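PDB 3PV5: DegQ from Legionella fallonii, which is an HtrA-family serine protease with a trypsin-like fold and PDZ domains, probably also a chaperone, that forms large self-compartmentizing 12-subunit assemblies. Local coordinates for residues A[364-369]-A[433-438]; A[299-304]-A[337-342]. All coordinates share one frame; numbering follows the deposited sequence.

Interaction 1 of 2, residues A[364-369]-A[433-438]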
ATOM      1  N   ASN A 364     -10.612  -7.480  59.370  1.00 55.05           N
ATOM      2  CA  ASN A 364     -11.599  -8.212  58.548  1.00 52.98           C
ATOM      3  C   ASN A 364     -10.795  -9.159  57.636  1.00 51.58           C
ATOM      4  O   ASN A 364     -10.841  -9.065  56.430  1.00 50.30           O
ATOM      5  CB  ASN A 364     -12.404  -7.175  57.728  1.00 52.68           C
ATOM      6  CG  ASN A 364     -13.569  -7.781  56.945  1.00 53.33           C
ATOM      7  OD1 ASN A 364     -13.960  -8.942  57.166  1.00 55.12           O
ATOM      8  ND2 ASN A 364     -14.137  -6.985  56.022  1.00 51.74           N
ATOM      9  N   PRO A 365     -10.023 -10.081  58.230  1.00 50.61           N
ATOM     10  CA  PRO A 365      -8.874 -10.722  57.511  1.00 48.86           C
ATOM     11  C   PRO A 365      -9.231 -11.619  56.341  1.00 46.86           C
ATOM     12  O   PRO A 365      -8.410 -11.814  55.404  1.00 47.30           O
ATOM     13  CB  PRO A 365      -8.151 -11.544  58.594  1.00 49.65           C
ATOM     14  CG  PRO A 365      -9.030 -11.453  59.881  1.00 51.22           C
ATOM     15  CD  PRO A 365     -10.333 -10.722  59.525  1.00 51.10           C
ATOM     16  N   PHE A 366     -10.434 -12.155  56.352  1.00 43.85           N
ATOM     17  CA  PHE A 366     -10.793 -13.027  55.284  1.00 41.77           C
ATOM     18  C   PHE A 366     -11.589 -12.319  54.208  1.00 40.04           C
ATOM     19  O   PHE A 366     -11.547 -12.768  53.093  1.00 39.79           O
ATOM     20  CB  PHE A 366     -11.572 -14.217  55.806  1.00 42.69           C
ATOM     21  CG  PHE A 366     -10.894 -14.970  56.940  1.00 42.74           C
ATOM     22  CD1 PHE A 366     -11.609 -15.298  58.095  1.00 43.53           C
ATOM     23  CD2 PHE A 366      -9.577 -15.343  56.853  1.00 42.97           C
ATOM     24  CE1 PHE A 366     -11.015 -15.999  59.131  1.00 45.60           C
ATOM     25  CE2 PHE A 366      -8.971 -16.049  57.881  1.00 46.23           C
ATOM     26  CZ  PHE A 366      -9.693 -16.382  59.034  1.00 45.09           C
ATOM     27  N   LEU A 367     -12.300 -11.231  54.511  1.00 38.06           N
ATOM     28  CA  LEU A 367     -13.291 -10.656  53.554  1.00 36.77           C
ATOM     29  C   LEU A 367     -12.945  -9.272  53.048  1.00 35.75           C
ATOM     30  O   LEU A 367     -13.631  -8.719  52.194  1.00 34.04           O
ATOM     31  CB  LEU A 367     -14.686 -10.569  54.198  1.00 36.42           C
ATOM     32  CG  LEU A 367     -15.163 -11.837  54.893  1.00 35.85           C
ATOM     33  CD1 LEU A 367     -16.542 -11.566  55.514  1.00 34.32           C
ATOM     34  CD2 LEU A 367     -15.177 -12.982  53.935  1.00 33.34           C
ATOM     35  N   TYR A 368     -11.911  -8.708  53.636  1.00 35.36           N
ATOM     36  CA  TYR A 368     -11.333  -7.489  53.202  1.00 36.38           C
ATOM     37  C   TYR A 368     -11.086  -7.448  51.699  1.00 35.69           C
ATOM     38  O   TYR A 368     -10.590  -8.396  51.107  1.00 34.11           O
ATOM     39  CB  TYR A 368     -10.018  -7.301  53.913  1.00 37.73           C
ATOM     40  CG  TYR A 368      -9.243  -6.194  53.330  1.00 43.27           C
ATOM     41  CD1 TYR A 368      -9.461  -4.887  53.743  1.00 47.29           C
ATOM     42  CD2 TYR A 368      -8.318  -6.445  52.314  1.00 49.19           C
ATOM     43  CE1 TYR A 368      -8.754  -3.856  53.185  1.00 49.53           C
ATOM     44  CE2 TYR A 368      -7.619  -5.416  51.735  1.00 51.60           C
ATOM     45  CZ  TYR A 368      -7.829  -4.122  52.184  1.00 51.62           C
ATOM     46  OH  TYR A 368      -7.110  -3.084  51.599  1.00 55.65           O
ATOM     47  N   GLY A 369     -11.488  -6.338  51.102  1.00 35.58           N
ATOM     48  CA  GLY A 369     -11.298  -6.090  49.685  1.00 36.08           C
ATOM     49  C   GLY A 369     -12.375  -6.705  48.810  1.00 36.36           C
ATOM     50  O   GLY A 369     -12.261  -6.669  47.572  1.00 36.94           O
ATOM     51  N   LYS A 433      -7.707 -20.072  61.821  1.00 61.34           N
ATOM     52  CA  LYS A 433      -6.537 -19.737  61.005  1.00 61.17           C
ATOM     53  C   LYS A 433      -6.931 -19.473  59.543  1.00 59.49           C
ATOM     54  O   LYS A 433      -6.163 -18.916  58.776  1.00 58.78           O
ATOM     55  CB  LYS A 433      -5.447 -20.820  61.113  1.00 61.74           C
ATOM     56  CG  LYS A 433      -5.886 -22.302  60.974  1.00 64.57           C
ATOM     57  CD  LYS A 433      -4.867 -23.298  61.631  1.00 67.46           C
ATOM     58  CE  LYS A 433      -3.564 -23.502  60.787  1.00 68.74           C
ATOM     59  NZ  LYS A 433      -2.322 -23.720  61.620  1.00 68.14           N
ATOM     60  N   GLU A 434      -8.168 -19.819  59.199  1.00 57.63           N
ATOM     61  CA  GLU A 434      -8.559 -19.964  57.827  1.00 56.24           C
ATOM     62  C   GLU A 434     -10.065 -20.054  57.692  1.00 53.69           C
ATOM     63  O   GLU A 434     -10.755 -20.539  58.593  1.00 53.76           O
ATOM     64  CB  GLU A 434      -7.982 -21.260  57.310  1.00 57.19           C
ATOM     65  CG  GLU A 434      -8.563 -22.475  58.074  1.00 60.18           C
ATOM     66  CD  GLU A 434      -7.700 -23.710  58.018  1.00 63.02           C
ATOM     67  OE1 GLU A 434      -6.504 -23.602  57.610  1.00 64.88           O
ATOM     68  OE2 GLU A 434      -8.250 -24.785  58.388  1.00 66.36           O
ATOM     69  N   LEU A 435     -10.553 -19.611  56.539  1.00 50.12           N
ATOM     70  CA  LEU A 435     -11.945 -19.673  56.207  1.00 46.63           C
ATOM     71  C   LEU A 435     -12.129 -20.624  55.025  1.00 45.05           C
ATOM     72  O   LEU A 435     -11.648 -20.379  53.911  1.00 42.94           O
ATOM     73  CB  LEU A 435     -12.416 -18.290  55.818  1.00 46.58           C
ATOM     74  CG  LEU A 435     -13.832 -17.804  56.181  1.00 45.62           C
ATOM     75  CD1 LEU A 435     -14.440 -17.081  55.016  1.00 38.05           C
ATOM     76  CD2 LEU A 435     -14.749 -18.890  56.720  1.00 44.38           C
ATOM     77  N   LEU A 436     -12.824 -21.725  55.276  1.00 43.42           N
ATOM     78  CA  LEU A 436     -13.269 -22.606  54.197  1.00 42.82           C
ATOM     79  C   LEU A 436     -14.578 -22.081  53.542  1.00 41.90           C
ATOM     80  O   LEU A 436     -15.574 -21.828  54.192  1.00 41.77           O
ATOM     81  CB  LEU A 436     -13.456 -24.012  54.716  1.00 42.28           C
ATOM     82  CG  LEU A 436     -13.857 -25.049  53.693  1.00 42.69           C
ATOM     83  CD1 LEU A 436     -12.632 -25.399  52.795  1.00 40.60           C
ATOM     84  CD2 LEU A 436     -14.401 -26.249  54.422  1.00 40.91           C
ATOM     85  N   VAL A 437     -14.543 -21.914  52.237  1.00 41.46           N
ATOM     86  CA  VAL A 437     -15.616 -21.231  51.501  1.00 40.97           C
ATOM     87  C   VAL A 437     -15.982 -22.142  50.342  1.00 39.84           C
ATOM     88  O   VAL A 437     -15.083 -22.654  49.677  1.00 39.14           O
ATOM     89  CB  VAL A 437     -15.124 -19.847  51.003  1.00 40.58           C
ATOM     90  CG1 VAL A 437     -15.937 -19.366  49.891  1.00 41.54           C
ATOM     91  CG2 VAL A 437     -15.175 -18.829  52.113  1.00 40.12           C
ATOM     92  N   GLN A 438     -17.270 -22.394  50.156  1.00 39.04           N
ATOM     93  CA  GLN A 438     -17.759 -23.156  49.013  1.00 40.25           C
ATOM     94  C   GLN A 438     -18.414 -22.151  48.084  1.00 40.62           C
ATOM     95  O   GLN A 438     -19.255 -21.375  48.526  1.00 39.53           O
ATOM     96  CB  GLN A 438     -18.742 -24.214  49.479  1.00 40.49           C
ATOM     97  CG  GLN A 438     -19.302 -25.093  48.442  1.00 42.90           C
ATOM     98  CD  GLN A 438     -20.430 -26.008  48.973  1.00 47.51           C
ATOM     99  OE1 GLN A 438     -20.801 -25.958  50.159  1.00 51.06           O
ATOM    100  NE2 GLN A 438     -20.949 -26.870  48.102  1.00 46.11           N
TER

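Interaction 2 of 2, residues A[299-304]-A[337-342]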
ATOM      1  N   GLY A 299     -14.707  13.179  63.739  1.00 42.19           N
ATOM      2  CA  GLY A 299     -16.108  13.619  63.842  1.00 41.52           C
ATOM      3  C   GLY A 299     -16.685  14.297  62.601  1.00 40.95           C
ATOM      4  O   GLY A 299     -17.848  14.720  62.582  1.00 40.68           O
ATOM      5  N   LEU A 300     -15.902  14.326  61.531  1.00 39.79           N
ATOM      6  CA  LEU A 300     -16.346  14.920  60.296  1.00 39.25           C
ATOM      7  C   LEU A 300     -17.487  14.099  59.698  1.00 38.66           C
ATOM      8  O   LEU A 300     -17.419  12.867  59.678  1.00 38.57           O
ATOM      9  CB  LEU A 300     -15.177  14.957  59.337  1.00 39.24           C
ATOM     10  CG  LEU A 300     -15.216  15.917  58.172  1.00 40.08           C
ATOM     11  CD1 LEU A 300     -15.180  17.372  58.644  1.00 39.02           C
ATOM     12  CD2 LEU A 300     -13.992  15.593  57.297  1.00 40.79           C
ATOM     13  N   LYS A 301     -18.514  14.795  59.226  1.00 37.46           N
ATOM     14  CA  LYS A 301     -19.613  14.192  58.494  1.00 38.00           C
ATOM     15  C   LYS A 301     -19.814  14.824  57.106  1.00 36.17           C
ATOM     16  O   LYS A 301     -19.580  16.037  56.885  1.00 34.95           O
ATOM     17  CB  LYS A 301     -20.940  14.325  59.286  1.00 38.77           C
ATOM     18  CG  LYS A 301     -20.982  13.489  60.583  1.00 42.55           C
ATOM     19  CD  LYS A 301     -22.422  13.511  61.220  1.00 47.60           C
ATOM     20  CE  LYS A 301     -22.452  12.975  62.715  1.00 49.23           C
ATOM     21  NZ  LYS A 301     -21.917  11.561  62.904  1.00 48.05           N
ATOM     22  N   ALA A 302     -20.243  13.977  56.188  1.00 34.41           N
ATOM     23  CA  ALA A 302     -20.816  14.414  54.909  1.00 33.74           C
ATOM     24  C   ALA A 302     -21.794  15.539  55.204  1.00 33.25           C
ATOM     25  O   ALA A 302     -22.709  15.357  56.019  1.00 33.81           O
ATOM     26  CB  ALA A 302     -21.573  13.230  54.219  1.00 31.52           C
ATOM     27  N   GLY A 303     -21.592  16.672  54.533  1.00 33.37           N
ATOM     28  CA  GLY A 303     -22.474  17.813  54.565  1.00 32.64           C
ATOM     29  C   GLY A 303     -21.860  18.923  55.378  1.00 32.91           C
ATOM     30  O   GLY A 303     -22.352  20.065  55.372  1.00 34.17           O
ATOM     31  N   ASP A 304     -20.804  18.610  56.119  1.00 32.76           N
ATOM     32  CA  ASP A 304     -20.068  19.638  56.822  1.00 32.90           C
ATOM     33  C   ASP A 304     -19.471  20.595  55.804  1.00 32.14           C
ATOM     34  O   ASP A 304     -19.129  20.189  54.691  1.00 32.55           O
ATOM     35  CB  ASP A 304     -18.934  19.043  57.661  1.00 33.15           C
ATOM     36  CG  ASP A 304     -19.420  18.246  58.880  1.00 36.86           C
ATOM     37  OD1 ASP A 304     -20.643  18.243  59.201  1.00 36.78           O
ATOM     38  OD2 ASP A 304     -18.539  17.595  59.509  1.00 37.62           O
ATOM     39  N   VAL A 337     -15.354  23.627  60.925  1.00 46.47           N
ATOM     40  CA  VAL A 337     -16.422  23.125  60.138  1.00 46.37           C
ATOM     41  C   VAL A 337     -17.679  23.872  60.463  1.00 47.47           C
ATOM     42  O   VAL A 337     -17.889  24.276  61.606  1.00 47.57           O
ATOM     43  CB  VAL A 337     -16.644  21.654  60.536  1.00 46.87           C
ATOM     44  CG1 VAL A 337     -18.077  21.378  61.022  1.00 44.15           C
ATOM     45  CG2 VAL A 337     -16.191  20.739  59.429  1.00 46.11           C
ATOM     46  N   GLU A 338     -18.559  24.026  59.478  1.00 47.53           N
ATOM     47  CA  GLU A 338     -19.897  24.438  59.803  1.00 47.52           C
ATOM     48  C   GLU A 338     -20.885  23.283  59.530  1.00 46.89           C
ATOM     49  O   GLU A 338     -20.775  22.589  58.517  1.00 45.69           O
ATOM     50  CB  GLU A 338     -20.209  25.693  59.029  1.00 48.19           C
ATOM     51  CG  GLU A 338     -21.459  26.356  59.496  1.00 51.49           C
ATOM     52  CD  GLU A 338     -21.267  27.649  60.257  1.00 52.19           C
ATOM     53  OE1 GLU A 338     -20.133  28.089  60.509  1.00 55.69           O
ATOM     54  OE2 GLU A 338     -22.302  28.248  60.582  1.00 55.70           O
ATOM     55  N   ARG A 339     -21.815  23.046  60.459  1.00 46.01           N
ATOM     56  CA  ARG A 339     -22.752  21.935  60.340  1.00 45.72           C
ATOM     57  C   ARG A 339     -24.147  22.426  60.713  1.00 47.01           C
ATOM     58  O   ARG A 339     -24.411  22.791  61.872  1.00 46.67           O
ATOM     59  CB  ARG A 339     -22.305  20.761  61.229  1.00 45.04           C
ATOM     60  CG  ARG A 339     -23.278  19.570  61.232  1.00 43.99           C
ATOM     61  CD  ARG A 339     -22.865  18.455  62.192  1.00 43.18           C
ATOM     62  NE  ARG A 339     -21.536  17.936  61.885  1.00 45.22           N
ATOM     63  CZ  ARG A 339     -20.790  17.136  62.663  1.00 44.83           C
ATOM     64  NH1 ARG A 339     -21.212  16.710  63.857  1.00 45.52           N
ATOM     65  NH2 ARG A 339     -19.580  16.780  62.254  1.00 42.19           N
ATOM     66  N   ASP A 340     -25.048  22.450  59.738  1.00 48.42           N
ATOM     67  CA  ASP A 340     -26.409  23.023  59.942  1.00 49.85           C
ATOM     68  C   ASP A 340     -26.290  24.325  60.738  1.00 51.31           C
ATOM     69  O   ASP A 340     -26.995  24.547  61.734  1.00 51.70           O
ATOM     70  CB  ASP A 340     -27.354  22.045  60.658  1.00 49.18           C
ATOM     71  CG  ASP A 340     -27.470  20.687  59.942  1.00 50.99           C
ATOM     72  OD1 ASP A 340     -27.565  19.648  60.637  1.00 52.19           O
ATOM     73  OD2 ASP A 340     -27.468  20.654  58.681  1.00 54.33           O
ATOM     74  N   ASN A 341     -25.341  25.151  60.328  1.00 52.42           N
ATOM     75  CA  ASN A 341     -25.209  26.505  60.847  1.00 53.92           C
ATOM     76  C   ASN A 341     -24.591  26.671  62.239  1.00 54.41           C
ATOM     77  O   ASN A 341     -24.480  27.795  62.738  1.00 53.80           O
ATOM     78  CB  ASN A 341     -26.547  27.256  60.719  1.00 54.05           C
ATOM     79  CG  ASN A 341     -26.682  27.911  59.387  1.00 54.35           C
ATOM     80  OD1 ASN A 341     -26.107  28.972  59.146  1.00 52.71           O
ATOM     81  ND2 ASN A 341     -27.396  27.263  58.488  1.00 56.73           N
ATOM     82  N   LYS A 342     -24.161  25.566  62.829  1.00 55.32           N
ATOM     83  CA  LYS A 342     -23.330  25.615  64.041  1.00 56.97           C
ATOM     84  C   LYS A 342     -21.847  25.385  63.686  1.00 56.45           C
ATOM     85  O   LYS A 342     -21.540  24.469  62.971  1.00 56.99           O
ATOM     86  CB  LYS A 342     -23.768  24.530  65.034  1.00 57.37           C
ATOM     87  CG  LYS A 342     -24.938  24.871  65.978  1.00 61.59           C
ATOM     88  CD  LYS A 342     -26.301  25.082  65.280  1.00 65.18           C
ATOM     89  CE  LYS A 342     -27.238  26.017  66.143  1.00 67.00           C
ATOM     90  NZ  LYS A 342     -28.355  26.672  65.364  1.00 66.46           N
TER
HETATM   91  O   HOH W   1     -23.942  21.921  57.045  1.00 38.51           O

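Interaction 1 of 2, residues A[364-369]-A[433-438]
Phe366 lays one face of its ring against Leu435, and its outer edge runs on to the backbone that leads into strand 435-441. At the root of the side chain, CB of Phe366 meets CD1 of Leu435 at 4.1 Å. The next atom out, CG, sits 3.8 Å from Leu435 CB. This methylene lies over the ring in a CH-pi contact, 4.0 Å from the Phe366 ring centroid and 20° off the ring normal, displaced toward the rim. On one flank of the ring Phe366 CD1 also reaches Leu435 CG, at 3.9 Å. On the other flank the partner changes from side chain to main chain: Phe366 CE2 has the carbonyl O of Lys433 near the ring plane, 4.1 Å away. The tip, CZ, comes within 3.8 Å of the amide N of Glu434, which approaches obliquely. A first torsion of -53° sets CG beside the backbone N and sends the ring toward the strand. The contact belongs to the C-terminal PDZ domain: the loop between helix 353-363 and strand 370-378 packs against the start of a strand that pairs with 409-413 and 444-450. Asn364, the first residue beyond the helix, holds the loop in a tight bend, its carbonyl O accepting from both Leu367 N and Tyr368 N. The bend also brings Leu367 to the same leucine, CD2 of Leu367 lying 4.3 Å from CD1 of Leu435, while on its own account Leu367 touches Leu424 and Ala428 of helix 421-428. Val450 of strand 444-450 touches both Phe366 and Leu435, so ring and leucine share an apolar layer with that strand. Glu434, whose side chain starts away from the loop, packs on Ala274 of a second subunit.

Interaction 2 of 2, residues A[299-304]-A[337-342]
Arg339 grips the carboxylate of Asp304 side-on with two nitrogens. Its NE donates to Asp304 OD1 at 2.8 Å, and its NH2 to Asp304 OD2 at 3.0 Å; both oxygens are met on their syn sides, and carboxylate and guanidinium lie nearly coplanar, 16° apart. The arginine chain leaves the strand extended, CG opposite the backbone N, then bends at chi3 (-58°), and this turn brings the NE edge alongside the aspartate. NH2 makes a second bond, to Gly299 O at 2.7 Å, less straight at 137° and with the carbonyl tilted from the guanidinium plane. CG of Lys301 lies over one face of the guanidinium, 3.9 Å from Arg339 NH2, and the lysine chain crosses it at a slant. The aspartate is turned so that CG sits beside its own backbone N, and from there OD2 also takes the amide of Lys301, 2.8 Å from N and above the carboxylate plane; this ties the ends of the type II turn 301-304 together, alongside the backbone bond from Asp304 N to Lys301 O. On the apolar side of the aspartate, at its CB, Val337 CG2 touches Asp304 and also Leu300 CD1, at 3.6 Å from the latter. A water bridges Gly303 O and the amide of Asp340, second residue of the type I' turn 339-342 that leads into strand 342-349. All this lies in the first PDZ domain, where the loop after helix 294-297, opening with the Schellman motif at Gly299, runs into strand 305-309 beside strand 332-339. With OD2 accepting two donors and OD1 a third, the negative charge of the buried Asp304 is probably well compensated, and one arginine fixes both the helix exit and the turn that follows it.

Interactions 1 and 2 belong to different PDZ domains of the chain, with centres 37 Å apart and nearest atoms about 20 Å apart, so they do not touch. Each uses one of two corresponding strands, 435-441 and 332-339, but the partners differ: in interaction 1 the loop leading into the domain, in interaction 2 the loop before the neighbouring strand. Interaction 1 packs a ring on a leucine and main chain; interaction 2 is a salt bridge with hydrogen bonds. Gln438 touches Ser287 of a second subunit, and Ala302 touches Gln438 of a third, consistent with PDZ domains meeting between subunits. Neither includes strands of the protease barrels, which carry a probable Ser205-His96-Asp126 triad.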